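PDB 2WOL: clavulanic acid biosynthesis oligopeptide binding protein 2 from Streptomyces clavuligerus, which probably binds oligopeptides for transport as an extracellular solute-binding protein of the clavulanic acid biosynthetic pathway. Local coordinates for residues Q125-D131 with Y151-R156; L144-R149 with L161-L165; L375-R379 with A414-I418; A393-R399 with E419-L425. One frame throughout, in Å; residues are numbered along the deposited sequence.

Contact 1. Residues Q125-D131 with Y151-R156; sequences QRVFAQD and YPGPYR
Phe-128 presents one face of its ring to the edge of Tyr-151; with Phe-128 at m and Tyr-151 at t the rings form a T-shaped pair, centroids 5.2 Å apart, planes at 78° and Phe-128 CG 3.5 Å from Tyr-151 CD2. The backbones come closest where Ala-129 CA stands 4.6 Å from Gly-153 CA. Gly-153 sits at phi 89°, psi 165°, and a CB there would fall about 3.1 Å from Ala-129 CB. Ala-129 (-86°/66°) is the centre of an inverse gamma turn, by which the chain turns after helix 117-127 of this solute-binding fold; the loop 151-156, irregular throughout, packs along that turn. Pro-154 CD lies 3.3 Å from Gln-125 O and 4.1 Å from Ala-129 CB, and Tyr-155 CD2 is 3.8 Å from the same Ala-129 CB. The polar end of Arg-126 goes to Asp-47 and Asp-200, and Asp-200 also takes the hydroxyl of Tyr-155. At the exposed end Arg-156 NH2 forms a salt bridge with Asp-131 OD2 at 2.7 Å, and Arg-156 NE adds a weak hydrogen bond to Asp-131 OD2 at 3.2 Å. Water 1 donates to Pro-152 O (3.0 Å) and, weakly, to Asp-131 OD1 (2.8 Å).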
loop_
_atom_site.group_PDB
_atom_site.type_symbol
_atom_site.label_atom_id
_atom_site.label_comp_id
_atom_site.label_asym_id
_atom_site.label_seq_id
_atom_site.Cartn_x
_atom_site.Cartn_y
_atom_site.Cartn_z
ATOM N N GLN A 125 9.970 19.387 2.189
ATOM C CA GLN A 125 10.781 19.762 3.345
ATOM C C GLN A 125 10.132 19.351 4.664
ATOM O O GLN A 125 10.826 18.886 5.572
ATOM C CB GLN A 125 11.076 21.261 3.327
ATOM C CG GLN A 125 12.113 21.632 2.288
ATOM C CD GLN A 125 12.353 23.126 2.144
ATOM O OE1 GLN A 125 13.281 23.529 1.451
ATOM N NE2 GLN A 125 11.505 23.945 2.762
ATOM N N ARG A 126 8.810 19.512 4.762
ATOM C CA ARG A 126 8.044 19.125 5.953
ATOM C C ARG A 126 8.277 17.677 6.375
ATOM O O ARG A 126 8.324 17.371 7.567
ATOM C CB ARG A 126 6.543 19.338 5.729
ATOM C CG ARG A 126 6.114 20.781 5.694
ATOM C CD ARG A 126 4.637 20.885 5.375
ATOM N NE ARG A 126 3.805 20.887 6.578
ATOM C CZ ARG A 126 2.901 19.960 6.894
ATOM N NH1 ARG A 126 2.689 18.908 6.108
ATOM N NH2 ARG A 126 2.210 20.084 8.015
ATOM N N VAL A 127 8.399 16.788 5.392
ATOM C CA VAL A 127 8.636 15.367 5.653
ATOM C C VAL A 127 9.871 15.152 6.542
ATOM O O VAL A 127 9.912 14.219 7.351
ATOM C CB VAL A 127 8.756 14.572 4.327
ATOM C CG1 VAL A 127 9.137 13.112 4.581
ATOM C CG2 VAL A 127 7.452 14.661 3.535
ATOM N N PHE A 128 10.858 16.037 6.406
ATOM C CA PHE A 128 12.099 15.944 7.178
ATOM C C PHE A 128 11.916 16.249 8.665
ATOM O O PHE A 128 12.752 15.858 9.480
ATOM C CB PHE A 128 13.161 16.881 6.597
ATOM C CG PHE A 128 13.789 16.378 5.329
ATOM C CD1 PHE A 128 13.074 16.380 4.134
ATOM C CD2 PHE A 128 15.104 15.915 5.323
ATOM C CE1 PHE A 128 13.652 15.927 2.963
ATOM C CE2 PHE A 128 15.692 15.454 4.149
ATOM C CZ PHE A 128 14.967 15.464 2.967
ATOM N N ALA A 129 10.836 16.948 9.012
ATOM C CA ALA A 129 10.571 17.310 10.403
ATOM C C ALA A 129 9.831 16.177 11.116
ATOM O O ALA A 129 8.680 16.332 11.526
ATOM C CB ALA A 129 9.786 18.618 10.480
ATOM N N GLN A 130 10.510 15.043 11.269
ATOM C CA GLN A 130 9.902 13.847 11.860
ATOM C C GLN A 130 9.597 13.978 13.354
ATOM O O GLN A 130 8.808 13.203 13.904
ATOM C CB GLN A 130 10.752 12.605 11.567
ATOM C CG GLN A 130 10.626 12.114 10.128
ATOM C CD GLN A 130 9.219 11.636 9.807
ATOM O OE1 GLN A 130 8.717 10.689 10.418
ATOM N NE2 GLN A 130 8.574 12.294 8.856
ATOM N N ASP A 131 10.207 14.972 13.994
ATOM C CA ASP A 131 9.904 15.303 15.387
ATOM C C ASP A 131 8.554 16.009 15.556
ATOM O O ASP A 131 7.952 15.961 16.633
ATOM C CB ASP A 131 11.030 16.153 15.997
ATOM C CG ASP A 131 11.319 17.426 15.205
ATOM O OD1 ASP A 131 11.136 17.445 13.971
ATOM O OD2 ASP A 131 11.756 18.421 15.824
ATOM N N TYR A 151 19.657 18.063 6.671
ATOM C CA TYR A 151 18.590 19.051 6.677
ATOM C C TYR A 151 17.655 18.778 7.855
ATOM O O TYR A 151 17.099 17.680 7.957
ATOM C CB TYR A 151 17.831 19.016 5.350
ATOM C CG TYR A 151 16.680 19.987 5.282
ATOM C CD1 TYR A 151 16.902 21.363 5.282
ATOM C CD2 TYR A 151 15.368 19.531 5.220
ATOM C CE1 TYR A 151 15.848 22.255 5.221
ATOM C CE2 TYR A 151 14.305 20.416 5.152
ATOM C CZ TYR A 151 14.550 21.778 5.162
ATOM O OH TYR A 151 13.500 22.663 5.109
ATOM N N PRO A 152 17.498 19.768 8.757
ATOM C CA PRO A 152 16.719 19.559 9.978
ATOM C C PRO A 152 15.220 19.861 9.856
ATOM O O PRO A 152 14.523 19.923 10.873
ATOM C CB PRO A 152 17.365 20.543 10.956
ATOM C CG PRO A 152 17.749 21.698 10.095
ATOM C CD PRO A 152 18.073 21.128 8.714
ATOM N N GLY A 153 14.728 20.046 8.635
ATOM C CA GLY A 153 13.323 20.393 8.436
ATOM C C GLY A 153 13.093 21.895 8.450
ATOM O O GLY A 153 13.957 22.657 8.903
ATOM N N PRO A 154 11.912 22.333 7.979
ATOM C CA PRO A 154 11.644 23.749 7.725
ATOM C C PRO A 154 11.317 24.590 8.960
ATOM O O PRO A 154 11.146 25.808 8.835
ATOM C CB PRO A 154 10.430 23.700 6.796
ATOM C CG PRO A 154 9.692 22.491 7.242
ATOM C CD PRO A 154 10.745 21.488 7.648
ATOM N N TYR A 155 11.215 23.954 10.125
ATOM C CA TYR A 155 10.939 24.678 11.371
ATOM C C TYR A 155 12.227 25.025 12.112
ATOM O O TYR A 155 12.271 25.999 12.865
ATOM C CB TYR A 155 9.990 23.874 12.270
ATOM C CG TYR A 155 8.772 23.362 11.532
ATOM C CD1 TYR A 155 7.939 24.238 10.840
ATOM C CD2 TYR A 155 8.461 22.006 11.519
ATOM C CE1 TYR A 155 6.826 23.776 10.149
ATOM C CE2 TYR A 155 7.344 21.533 10.834
ATOM C CZ TYR A 155 6.537 22.425 10.153
ATOM O OH TYR A 155 5.431 21.962 9.477
ATOM N N ARG A 156 13.269 24.231 11.872
ATOM C CA ARG A 156 14.564 24.408 12.531
ATOM C C ARG A 156 15.546 25.258 11.725
ATOM O O ARG A 156 16.543 25.743 12.265
ATOM C CB ARG A 156 15.173 23.046 12.866
ATOM C CG ARG A 156 14.355 22.266 13.871
ATOM C CD ARG A 156 15.071 21.005 14.329
ATOM N NE ARG A 156 14.269 20.267 15.301
ATOM C CZ ARG A 156 14.270 20.503 16.611
ATOM N NH1 ARG A 156 15.039 21.464 17.121
ATOM N NH2 ARG A 156 13.508 19.776 17.415
HETATM O O HOH W 1 13.722 17.890 12.910
#

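Contact 2. Residues L144-R149 with L161-L165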
loop_
_atom_site.group_PDB
_atom_site.type_symbol
_atom_site.label_atom_id
_atom_site.label_comp_id
_atom_site.label_asym_id
_atom_site.label_seq_id
_atom_site.Cartn_x
_atom_site.Cartn_y
_atom_site.Cartn_z
ATOM N N LEU A 144 16.999 12.941 -0.790
ATOM C CA LEU A 144 17.240 14.389 -0.851
ATOM C C LEU A 144 18.186 14.942 0.215
ATOM O O LEU A 144 18.662 16.073 0.096
ATOM C CB LEU A 144 15.911 15.154 -0.831
ATOM C CG LEU A 144 14.992 14.964 -2.044
ATOM C CD1 LEU A 144 13.620 15.528 -1.765
ATOM C CD2 LEU A 144 15.586 15.587 -3.309
ATOM N N ASP A 145 18.465 14.153 1.247
ATOM C CA ASP A 145 19.313 14.608 2.347
ATOM C C ASP A 145 20.801 14.475 2.027
ATOM O O ASP A 145 21.247 13.455 1.488
ATOM C CB ASP A 145 18.991 13.830 3.625
ATOM C CG ASP A 145 19.260 14.629 4.890
ATOM O OD1 ASP A 145 19.384 15.870 4.816
ATOM O OD2 ASP A 145 19.321 14.008 5.970
ATOM N N ASP A 146 21.559 15.510 2.374
ATOM C CA ASP A 146 23.011 15.472 2.309
ATOM C C ASP A 146 23.542 14.976 3.656
ATOM O O ASP A 146 23.430 15.680 4.660
ATOM C CB ASP A 146 23.559 16.867 1.995
ATOM C CG ASP A 146 25.073 16.888 1.818
ATOM O OD1 ASP A 146 25.740 15.864 2.074
ATOM O OD2 ASP A 146 25.591 17.951 1.424
ATOM N N PRO A 147 24.113 13.756 3.687
ATOM C CA PRO A 147 24.656 13.201 4.933
ATOM C C PRO A 147 25.753 14.068 5.556
ATOM O O PRO A 147 25.945 14.023 6.769
ATOM C CB PRO A 147 25.241 11.854 4.487
ATOM C CG PRO A 147 24.453 11.502 3.268
ATOM C CD PRO A 147 24.269 12.811 2.567
ATOM N N GLU A 148 26.453 14.838 4.723
ATOM C CA GLU A 148 27.526 15.727 5.176
ATOM C C GLU A 148 26.982 17.062 5.684
ATOM O O GLU A 148 27.702 17.833 6.321
ATOM C CB GLU A 148 28.534 15.980 4.047
ATOM C CG GLU A 148 29.309 14.747 3.582
ATOM C CD GLU A 148 30.221 15.026 2.388
ATOM O OE1 GLU A 148 30.180 16.151 1.833
ATOM O OE2 GLU A 148 30.984 14.114 1.998
ATOM N N ARG A 149 25.712 17.335 5.393
ATOM C CA ARG A 149 25.068 18.579 5.807
ATOM C C ARG A 149 23.569 18.328 5.996
ATOM O O ARG A 149 22.760 18.779 5.184
ATOM C CB ARG A 149 25.325 19.675 4.766
ATOM C CG ARG A 149 25.127 21.091 5.274
ATOM C CD ARG A 149 25.451 22.134 4.204
ATOM N NE ARG A 149 25.151 23.486 4.674
ATOM C CZ ARG A 149 23.946 24.046 4.642
ATOM N NH1 ARG A 149 22.908 23.382 4.145
ATOM N NH2 ARG A 149 23.774 25.278 5.102
ATOM N N LEU A 161 15.979 23.250 1.480
ATOM C CA LEU A 161 16.685 22.024 1.164
ATOM C C LEU A 161 17.509 22.252 -0.106
ATOM O O LEU A 161 16.981 22.696 -1.126
ATOM C CB LEU A 161 15.652 20.910 0.973
ATOM C CG LEU A 161 16.003 19.435 0.804
ATOM C CD1 LEU A 161 16.934 18.915 1.878
ATOM C CD2 LEU A 161 14.708 18.642 0.798
ATOM N N ARG A 162 18.804 21.970 -0.029
ATOM C CA ARG A 162 19.727 22.331 -1.107
ATOM C C ARG A 162 19.603 21.459 -2.345
ATOM O O ARG A 162 20.084 21.819 -3.425
ATOM C CB ARG A 162 21.160 22.336 -0.599
ATOM C CG ARG A 162 21.429 23.496 0.315
ATOM C CD ARG A 162 22.847 23.928 0.206
ATOM N NE ARG A 162 23.093 25.099 1.033
ATOM C CZ ARG A 162 24.295 25.453 1.459
ATOM N NH1 ARG A 162 25.350 24.717 1.137
ATOM N NH2 ARG A 162 24.437 26.534 2.211
ATOM N N SER A 163 18.946 20.319 -2.176
ATOM C CA SER A 163 18.703 19.384 -3.262
ATOM C C SER A 163 17.403 19.695 -3.996
ATOM O O SER A 163 17.055 19.008 -4.953
ATOM C CB SER A 163 18.646 17.967 -2.700
ATOM O OG SER A 163 17.744 17.912 -1.610
ATOM N N VAL A 164 16.676 20.715 -3.543
ATOM C CA VAL A 164 15.429 21.100 -4.201
ATOM C C VAL A 164 15.501 22.560 -4.644
ATOM O O VAL A 164 15.590 23.467 -3.814
ATOM C CB VAL A 164 14.169 20.879 -3.317
ATOM C CG1 VAL A 164 12.916 21.118 -4.143
ATOM C CG2 VAL A 164 14.128 19.472 -2.737
ATOM N N LEU A 165 15.474 22.773 -5.957
ATOM C CA LEU A 165 15.542 24.122 -6.512
ATOM C C LEU A 165 14.193 24.594 -7.028
ATOM O O LEU A 165 13.405 23.806 -7.550
ATOM C CB LEU A 165 16.565 24.187 -7.644
ATOM C CG LEU A 165 17.980 23.661 -7.412
ATOM C CD1 LEU A 165 18.760 23.771 -8.705
ATOM C CD2 LEU A 165 18.685 24.413 -6.292
HETATM O O HOH W 2 19.974 18.666 0.542
#
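Leu-144 closes helix 140-144 and makes most of the apolar contact. Its CB is 4.0 Å from Leu-161 CD2 and its CD1 is 4.1 Å from Val-164 CG2. Leu-144 CA is also the nearest to the other segment, 5.7 Å from Ser-163 CA. Its carbonyl accepts two hydrogen bonds: Ser-163 OG donates to Leu-144 O at 2.7 Å, with the serine in the p rotamer (chi1 51°), which turns OG to that carbonyl, and water 2 donates to Leu-144 O at 2.9 Å while accepting weakly from Ser-163 N at 3.3 Å. At Asp-145 the backbone leaves helical angles (-82°/137°), and its OD1 accepts from Tyr-151 N. Asp-146 opens a type I turn closed by Arg-149 N to Asp-146 O at 2.9 Å; Asp-146 OD1 also accepts from Glu-148 N at 2.9 Å, an Asx turn over its first three residues. The extended Arg-149 then lays its guanidinium flat on that of Arg-162, centres 3.5 Å apart and planes at 12°, with Arg-149 NH2 3.2 Å from Arg-162 NH2. Glu-159 forms a salt bridge with each, which probably offsets the repulsion of the two like charges. On the facing side, Val-164 N bonds to Leu-161 O at 3.1 Å, closing a second type I turn that delivers the chain into strand 164-166. The arrangement is a helix C-terminus joined to a turn entering the edge strand of a four-stranded antiparallel sheet.

Contact 3. Residues L375-R379 with A414-I418; sequences LDAAR and ARVGI
The helical segment 375-379 meets segment 414-418, with Arg-379 CA 6.5 Å from Val-416 CA as the closest pair. Val-416 (m) fits against three helix residues: its CG1 is 4.0 Å from Leu-375 CD2, 4.1 Å from Ala-378 CB and 4.0 Å from Arg-379 CG. Leu-375 takes chi1 m and chi2 t, which also brings its CD2 over one face of the Arg-415 guanidinium, 3.7 Å from Arg-415 NH2. Arg-379 leaves the helix sideways, and its extended chain (m, t, t) reaches across so that Arg-379 NH2 donates to Arg-415 O at 3.1 Å, with Val-416 CG1 over the guanidinium face. Arg-415 (m, t, m) bends its own guanidinium to Ala-328 O and Arg-372 O. The turn 414-417 is type I; Gly-417, at phi 81°, is the C-prime residue of a Schellman motif, with Gly-417 N bonded to Ala-414 O at 3.1 Å and Ile-418 N to Leu-413 O. That motif ends helix 401-414 ahead of strand 418-425, so helix 375-384 packs on the link between them, with Tyr-327 of helix 319-327 touching Ala-377 and Ala-378.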
loop_
_atom_site.group_PDB
_atom_site.type_symbol
_atom_site.label_atom_id
_atom_site.label_comp_id
_atom_site.label_asym_id
_atom_site.label_seq_id
_atom_site.Cartn_x
_atom_site.Cartn_y
_atom_site.Cartn_z
ATOM N N LEU A 375 7.013 -33.757 1.431
ATOM C CA LEU A 375 7.636 -34.113 2.696
ATOM C C LEU A 375 8.945 -34.866 2.498
ATOM O O LEU A 375 9.843 -34.765 3.330
ATOM C CB LEU A 375 6.663 -34.900 3.581
ATOM C CG LEU A 375 5.301 -34.239 3.854
ATOM C CD1 LEU A 375 4.523 -35.038 4.893
ATOM C CD2 LEU A 375 5.439 -32.778 4.298
ATOM N N ASP A 376 9.061 -35.591 1.386
ATOM C CA ASP A 376 10.332 -36.228 1.033
ATOM C C ASP A 376 11.420 -35.174 0.828
ATOM O O ASP A 376 12.526 -35.300 1.360
ATOM C CB ASP A 376 10.194 -37.087 -0.228
ATOM C CG ASP A 376 9.458 -38.393 0.022
ATOM O OD1 ASP A 376 9.286 -38.794 1.196
ATOM O OD2 ASP A 376 9.066 -39.035 -0.976
ATOM N N ALA A 377 11.101 -34.127 0.068
ATOM C CA ALA A 377 12.061 -33.055 -0.187
ATOM C C ALA A 377 12.409 -32.313 1.098
ATOM O O ALA A 377 13.573 -31.993 1.333
ATOM C CB ALA A 377 11.528 -32.092 -1.231
ATOM N N ALA A 378 11.397 -32.050 1.927
ATOM C CA ALA A 378 11.593 -31.371 3.214
ATOM C C ALA A 378 12.525 -32.159 4.134
ATOM O O ALA A 378 13.418 -31.583 4.763
ATOM C CB ALA A 378 10.257 -31.116 3.904
ATOM N N ARG A 379 12.318 -33.474 4.206
ATOM C CA ARG A 379 13.151 -34.330 5.058
ATOM C C ARG A 379 14.594 -34.377 4.573
ATOM O O ARG A 379 15.526 -34.412 5.378
ATOM C CB ARG A 379 12.560 -35.741 5.179
ATOM C CG ARG A 379 11.350 -35.801 6.101
ATOM C CD ARG A 379 10.725 -37.180 6.164
ATOM N NE ARG A 379 9.420 -37.116 6.822
ATOM C CZ ARG A 379 8.260 -37.405 6.237
ATOM N NH1 ARG A 379 8.222 -37.813 4.975
ATOM N NH2 ARG A 379 7.133 -37.303 6.930
ATOM N N ALA A 414 4.814 -29.875 11.620
ATOM C CA ALA A 414 4.841 -30.999 12.565
ATOM C C ALA A 414 5.012 -32.337 11.844
ATOM O O ALA A 414 5.546 -33.291 12.409
ATOM C CB ALA A 414 3.585 -31.013 13.420
ATOM N N ARG A 415 4.576 -32.390 10.588
ATOM C CA ARG A 415 4.647 -33.606 9.774
ATOM C C ARG A 415 6.076 -34.084 9.495
ATOM O O ARG A 415 6.280 -35.257 9.168
ATOM C CB ARG A 415 3.897 -33.406 8.455
ATOM C CG ARG A 415 2.416 -33.099 8.631
ATOM C CD ARG A 415 1.730 -32.846 7.296
ATOM N NE ARG A 415 2.313 -31.702 6.594
ATOM C CZ ARG A 415 2.080 -31.397 5.321
ATOM N NH1 ARG A 415 1.271 -32.150 4.581
ATOM N NH2 ARG A 415 2.665 -30.333 4.782
ATOM N N VAL A 416 7.050 -33.183 9.617
ATOM C CA VAL A 416 8.463 -33.527 9.416
ATOM C C VAL A 416 9.295 -33.279 10.686
ATOM O O VAL A 416 10.520 -33.145 10.632
ATOM C CB VAL A 416 9.073 -32.802 8.181
ATOM C CG1 VAL A 416 8.387 -33.262 6.899
ATOM C CG2 VAL A 416 8.987 -31.281 8.329
ATOM N N GLY A 417 8.614 -33.221 11.828
ATOM C CA GLY A 417 9.286 -33.110 13.121
ATOM C C GLY A 417 9.738 -31.715 13.504
ATOM O O GLY A 417 10.512 -31.547 14.448
ATOM N N ILE A 418 9.269 -30.708 12.772
ATOM C CA ILE A 418 9.513 -29.326 13.162
ATOM C C ILE A 418 8.390 -28.922 14.109
ATOM O O ILE A 418 7.240 -28.752 13.690
ATOM C CB ILE A 418 9.615 -28.373 11.947
ATOM C CG1 ILE A 418 10.744 -28.832 11.014
ATOM C CG2 ILE A 418 9.852 -26.941 12.419
ATOM C CD1 ILE A 418 10.773 -28.146 9.648
#

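Contact 4. Residues A393-R399 with E419-L425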
loop_
_atom_site.group_PDB
_atom_site.type_symbol
_atom_site.label_atom_id
_atom_site.label_comp_id
_atom_site.label_asym_id
_atom_site.label_seq_id
_atom_site.Cartn_x
_atom_site.Cartn_y
_atom_site.Cartn_z
ATOM N N ALA A 393 11.074 -24.613 17.393
ATOM C CA ALA A 393 11.155 -23.190 17.073
ATOM C C ALA A 393 9.877 -22.458 17.467
ATOM O O ALA A 393 8.909 -23.076 17.916
ATOM C CB ALA A 393 11.469 -22.986 15.585
ATOM N N VAL A 394 9.898 -21.136 17.304
ATOM C CA VAL A 394 8.771 -20.275 17.646
ATOM C C VAL A 394 8.361 -19.440 16.436
ATOM O O VAL A 394 9.207 -18.845 15.762
ATOM C CB VAL A 394 9.108 -19.327 18.838
ATOM C CG1 VAL A 394 7.913 -18.460 19.206
ATOM C CG2 VAL A 394 9.566 -20.129 20.053
ATOM N N ILE A 395 7.056 -19.404 16.179
ATOM C CA ILE A 395 6.486 -18.540 15.151
ATOM C C ILE A 395 5.777 -17.347 15.796
ATOM O O ILE A 395 4.956 -17.516 16.702
ATOM C CB ILE A 395 5.546 -19.321 14.173
ATOM C CG1 ILE A 395 5.042 -18.397 13.052
ATOM C CG2 ILE A 395 4.398 -20.033 14.925
ATOM C CD1 ILE A 395 4.485 -19.139 11.840
ATOM N N GLY A 396 6.118 -16.146 15.334
ATOM C CA GLY A 396 5.488 -14.918 15.815
ATOM C C GLY A 396 4.288 -14.541 14.968
ATOM O O GLY A 396 4.313 -14.684 13.743
ATOM N N THR A 397 3.234 -14.053 15.620
ATOM C CA THR A 397 1.993 -13.717 14.925
ATOM C C THR A 397 1.141 -12.718 15.716
ATOM O O THR A 397 1.505 -12.328 16.826
ATOM C CB THR A 397 1.172 -14.994 14.605
ATOM O OG1 THR A 397 0.112 -14.672 13.702
ATOM C CG2 THR A 397 0.592 -15.616 15.871
ATOM N N GLN A 398 0.030 -12.297 15.111
ATOM C CA GLN A 398 -1.015 -11.503 15.767
ATOM C C GLN A 398 -2.160 -12.425 16.147
ATOM O O GLN A 398 -2.315 -13.498 15.561
ATOM C CB GLN A 398 -1.611 -10.480 14.794
ATOM C CG GLN A 398 -0.726 -9.350 14.327
ATOM C CD GLN A 398 -1.456 -8.412 13.369
ATOM O OE1 GLN A 398 -2.470 -8.780 12.766
ATOM N NE2 GLN A 398 -0.947 -7.194 13.229
ATOM N N ARG A 399 -2.990 -11.989 17.095
ATOM C CA ARG A 399 -4.306 -12.594 17.311
ATOM C C ARG A 399 -5.182 -12.403 16.074
ATOM O O ARG A 399 -5.054 -11.400 15.368
ATOM C CB ARG A 399 -4.994 -11.972 18.531
ATOM C CG ARG A 399 -4.677 -12.668 19.846
ATOM C CD ARG A 399 -4.979 -11.790 21.057
ATOM N NE ARG A 399 -3.925 -10.805 21.318
ATOM C CZ ARG A 399 -2.880 -11.002 22.121
ATOM N NH1 ARG A 399 -2.722 -12.157 22.756
ATOM N NH2 ARG A 399 -1.984 -10.036 22.288
ATOM N N GLU A 419 8.740 -28.796 15.388
ATOM C CA GLU A 419 7.772 -28.552 16.454
ATOM C C GLU A 419 7.756 -27.074 16.802
ATOM O O GLU A 419 8.696 -26.556 17.412
ATOM C CB GLU A 419 8.124 -29.365 17.704
ATOM C CG GLU A 419 8.197 -30.870 17.498
ATOM C CD GLU A 419 8.715 -31.595 18.731
ATOM O OE1 GLU A 419 8.527 -31.077 19.856
ATOM O OE2 GLU A 419 9.312 -32.681 18.573
ATOM N N LEU A 420 6.682 -26.398 16.413
ATOM C CA LEU A 420 6.561 -24.971 16.656
ATOM C C LEU A 420 5.606 -24.661 17.788
ATOM O O LEU A 420 4.584 -25.327 17.957
ATOM C CB LEU A 420 6.072 -24.244 15.401
ATOM C CG LEU A 420 6.862 -24.339 14.100
ATOM C CD1 LEU A 420 6.231 -23.405 13.082
ATOM C CD2 LEU A 420 8.323 -23.991 14.310
ATOM N N THR A 421 5.955 -23.639 18.559
ATOM C CA THR A 421 5.004 -23.003 19.453
ATOM C C THR A 421 4.759 -21.591 18.934
ATOM O O THR A 421 5.557 -21.054 18.158
ATOM C CB THR A 421 5.494 -22.991 20.909
ATOM O OG1 THR A 421 6.791 -22.392 20.971
ATOM C CG2 THR A 421 5.576 -24.414 21.459
ATOM N N VAL A 422 3.647 -21.002 19.354
ATOM C CA VAL A 422 3.180 -19.740 18.805
ATOM C C VAL A 422 3.340 -18.621 19.834
ATOM O O VAL A 422 2.913 -18.759 20.986
ATOM C CB VAL A 422 1.699 -19.847 18.362
ATOM C CG1 VAL A 422 1.228 -18.550 17.747
ATOM C CG2 VAL A 422 1.505 -21.004 17.380
ATOM N N LYS A 423 3.969 -17.528 19.414
ATOM C CA LYS A 423 4.087 -16.333 20.245
ATOM C C LYS A 423 3.250 -15.217 19.637
ATOM O O LYS A 423 3.547 -14.731 18.544
ATOM C CB LYS A 423 5.554 -15.902 20.391
ATOM C CG LYS A 423 5.777 -14.563 21.107
ATOM C CD LYS A 423 5.362 -14.612 22.572
ATOM C CE LYS A 423 5.456 -13.237 23.214
ATOM N NZ LYS A 423 5.109 -13.286 24.665
ATOM N N GLU A 424 2.194 -14.829 20.343
ATOM C CA GLU A 424 1.342 -13.735 19.890
ATOM C C GLU A 424 1.882 -12.395 20.361
ATOM O O GLU A 424 2.321 -12.257 21.507
ATOM C CB GLU A 424 -0.098 -13.924 20.364
ATOM C CG GLU A 424 -0.839 -15.014 19.611
ATOM C CD GLU A 424 -2.273 -15.186 20.071
ATOM O OE1 GLU A 424 -2.620 -14.722 21.182
ATOM O OE2 GLU A 424 -3.059 -15.790 19.317
ATOM N N LEU A 425 1.854 -11.416 19.462
ATOM C CA LEU A 425 2.299 -10.065 19.766
ATOM C C LEU A 425 1.127 -9.099 19.627
ATOM O O LEU A 425 0.185 -9.364 18.878
ATOM C CB LEU A 425 3.450 -9.653 18.841
ATOM C CG LEU A 425 4.709 -10.531 18.831
ATOM C CD1 LEU A 425 5.641 -10.129 17.692
ATOM C CD2 LEU A 425 5.434 -10.482 20.177
HETATM O O HOH W 3 8.943 -24.346 20.779
HETATM O O HOH W 4 -2.131 -10.408 19.209
#
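Strands 393-398 and 419-425 run parallel, their axes 4.6 Å apart at closest and twisted by 35°, and the side chains interlock on both faces. On the face of Ala-393, Ile-395 and Thr-397, Leu-420 drops into the hollow between the first two: its CD2 is 3.5 Å from Ala-393 CB and its CD1 4.3 Å from Ile-395 CG2. Val-422 fills the next gap, CG2 3.9 Å from Ile-395 CG2 and CG1 3.5 Å from Thr-397 CG2. Glu-424 follows, its CG 4.0 Å from Thr-397 CG2. On the other face, Val-394 CG1 rests 3.7 Å from Lys-423 CB, whereas Gly-396 presents no bump beside Leu-425. Helix 401-414, which connects the two parallel strands in a beta-alpha-beta unit, covers the first face; strand 448-453 flanks 391-398. Six backbone hydrogen bonds of 2.8 to 3.1 Å, from Ala-393 N to Glu-419 O through Leu-425 N to Thr-397 O, hold the ladder. Arg-399 NH1 forms a salt bridge with Glu-424 OE1 at 3.0 Å; Glu-424 OE2 has another with Arg-403. Apolar packing thus fills the middle under the helix, with charge and water at both ends: Glu-419 with Arg-392 and water 3 near Ala-393, water 4 at the Arg-399 end.

How the contacts relate
From the N terminus, contact 1 opens at the end of helix 117-127, contact 2 opens at the end of helix 140-144, contact 1 closes at 151-156 and contact 2 closes at 161-165, so the two cross. They touch as well, Gln-125 OE1 lying 2.7 Å from Leu-161 N, and together they bind two helices and their connecting loops to the start of strand 164-166. Further along, contacts 3 and 4 cross in the same fashion: 375-379, 393-399, 414-418, 419-425. Contact 4 closes the beta-alpha-beta unit, and contact 3 fastens the helix before that unit to the turn inside it. The two pairs stay apart, their centres 39 to 53 Å from each other.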